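Local coordinates for protein putative N-acetylmuramoyl-L-alanine amidase,autolysin cwp6 (Peptoclostridium difficile, PDB 5J72) that probably cleaves peptidoglycan as a zinc-dependent N-acetylmuramoyl-L-alanine amidase and carries CWB2 modules that fix it to the cell wall, at residues P183-N188 against A198-L203. Numbering follows the deposited sequence.
Sequences PILLAN and AELKRL
L185 is the bump of this contact. Its CG lies anti to the carbonyl carbon (chi1 -66°), and the branch drives CD1 into a hollow on helix 194-203. E199, L200 and L203 line that hollow. E199 CG forms one wall and sits 3.8 Å from L185 CD1. The two side chains cross at about a right angle, so the aliphatic part of E199 lies across the leucine tip. L200 CD2, 4.1 Å from L185 CD1, closes a second wall; the CB of L200 does not point straight at the strand, but its end swings nearer. L203 CD1 completes the hollow, also 4.1 Å from L185 CD1. P183 fills the place next to it: its ring CG meets L203 CD1 tip to tip at 4.0 Å. L203 CD1 thus touches both P183 and L185.

Strand 184-187 is an edge strand of the four-stranded parallel sheet of a CWB2 domain, with strand order 2-1-3-4. The helix follows it in the chain and runs back roughly antiparallel, at 146°, with the segment axes 10.2 Å apart. V159 of the neighbouring strand 158-163 touches both L185 and L203. No hydrogen bond crosses between the segments.

E199 bends at chi2 (63°), which turns its carboxylate toward R202 on the same helix. R202 grips it side-on with NE and NH1, one nitrogen to each oxygen. R202 NH1 reaches the syn lone pair of E199 OE2 at 2.8 Å. S148 of helix 140-151 also hydrogen-bonds OE2.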
# COMPACT_ATOMS: atom_id res chain seq x y z
N PRO A 183 -12.13 15.77 3.02
CA PRO A 183 -12.03 14.82 1.94
C PRO A 183 -11.54 15.55 0.65
O PRO A 183 -11.60 16.80 0.55
CB PRO A 183 -13.48 14.37 1.72
CG PRO A 183 -14.29 15.64 2.05
CD PRO A 183 -13.52 16.25 3.26
N ILE A 184 -11.10 14.77 -0.32
CA ILE A 184 -10.72 15.32 -1.60
C ILE A 184 -11.84 14.87 -2.57
O ILE A 184 -12.16 13.67 -2.67
CB ILE A 184 -9.38 14.73 -2.07
CG1 ILE A 184 -8.24 15.32 -1.21
CG2 ILE A 184 -9.26 14.95 -3.62
CD1 ILE A 184 -6.83 14.64 -1.38
N LEU A 185 -12.47 15.83 -3.25
CA LEU A 185 -13.45 15.46 -4.27
C LEU A 185 -12.83 15.90 -5.65
O LEU A 185 -11.88 16.66 -5.67
CB LEU A 185 -14.83 16.19 -4.12
CG LEU A 185 -15.57 15.77 -2.85
CD1 LEU A 185 -16.89 16.58 -2.72
CD2 LEU A 185 -15.84 14.22 -2.80
N LEU A 186 -13.43 15.46 -6.73
CA LEU A 186 -12.82 15.72 -8.03
C LEU A 186 -13.62 16.61 -8.97
O LEU A 186 -14.85 16.53 -9.04
CB LEU A 186 -12.64 14.34 -8.72
CG LEU A 186 -11.84 13.33 -7.88
CD1 LEU A 186 -11.80 11.99 -8.58
CD2 LEU A 186 -10.45 13.86 -7.60
N ALA A 187 -12.87 17.43 -9.73
CA ALA A 187 -13.43 18.35 -10.72
C ALA A 187 -12.82 18.06 -12.12
O ALA A 187 -11.86 17.29 -12.24
CB ALA A 187 -13.02 19.75 -10.35
N ASN A 188 -13.43 18.67 -13.15
CA ASN A 188 -12.90 18.67 -14.50
C ASN A 188 -12.30 20.06 -14.61
O ASN A 188 -12.49 20.89 -13.71
CB ASN A 188 -14.00 18.45 -15.51
CG ASN A 188 -14.40 17.00 -15.51
OD1 ASN A 188 -13.53 16.13 -15.56
ND2 ASN A 188 -15.66 16.64 -15.45
N ALA A 198 -23.43 17.29 -5.89
CA ALA A 198 -24.35 16.84 -4.84
C ALA A 198 -23.60 16.56 -3.55
O ALA A 198 -24.17 16.79 -2.47
CB ALA A 198 -25.10 15.56 -5.30
N GLU A 199 -22.35 16.04 -3.63
CA GLU A 199 -21.67 15.76 -2.37
C GLU A 199 -21.19 17.08 -1.73
O GLU A 199 -21.17 17.18 -0.51
CB GLU A 199 -20.47 14.77 -2.64
CG GLU A 199 -19.65 14.43 -1.37
CD GLU A 199 -20.47 13.70 -0.29
OE1 GLU A 199 -21.67 13.33 -0.54
OE2 GLU A 199 -19.92 13.48 0.82
N LEU A 200 -20.74 18.08 -2.54
CA LEU A 200 -20.39 19.37 -1.98
C LEU A 200 -21.65 19.91 -1.24
O LEU A 200 -21.56 20.41 -0.12
CB LEU A 200 -20.04 20.42 -3.08
CG LEU A 200 -18.66 20.25 -3.71
CD1 LEU A 200 -18.53 21.17 -4.87
CD2 LEU A 200 -17.60 20.58 -2.65
N LYS A 201 -22.83 19.80 -1.84
CA LYS A 201 -24.03 20.29 -1.12
C LYS A 201 -24.29 19.52 0.19
O LYS A 201 -24.61 20.12 1.24
CB LYS A 201 -25.30 20.12 -2.01
CG LYS A 201 -25.30 21.14 -3.16
CD LYS A 201 -26.62 20.95 -4.04
CE LYS A 201 -26.81 22.04 -5.10
NZ LYS A 201 -27.16 23.40 -4.53
N ARG A 202 -24.14 18.22 0.12
CA ARG A 202 -24.39 17.38 1.32
C ARG A 202 -23.40 17.71 2.45
O ARG A 202 -23.81 17.77 3.60
CB ARG A 202 -24.22 15.87 0.94
CG ARG A 202 -24.87 14.95 2.00
CD ARG A 202 -24.42 13.47 1.80
NE ARG A 202 -22.98 13.31 1.99
CZ ARG A 202 -22.41 13.27 3.19
NH1 ARG A 202 -21.09 13.18 3.30
NH2 ARG A 202 -23.16 13.34 4.30
N LEU A 203 -22.11 17.91 2.11
CA LEU A 203 -21.08 18.21 3.15
C LEU A 203 -21.27 19.58 3.77
O LEU A 203 -20.72 19.81 4.85
CB LEU A 203 -19.64 18.20 2.54
CG LEU A 203 -19.23 16.78 2.08
CD1 LEU A 203 -18.01 16.83 1.17
CD2 LEU A 203 -18.87 15.94 3.29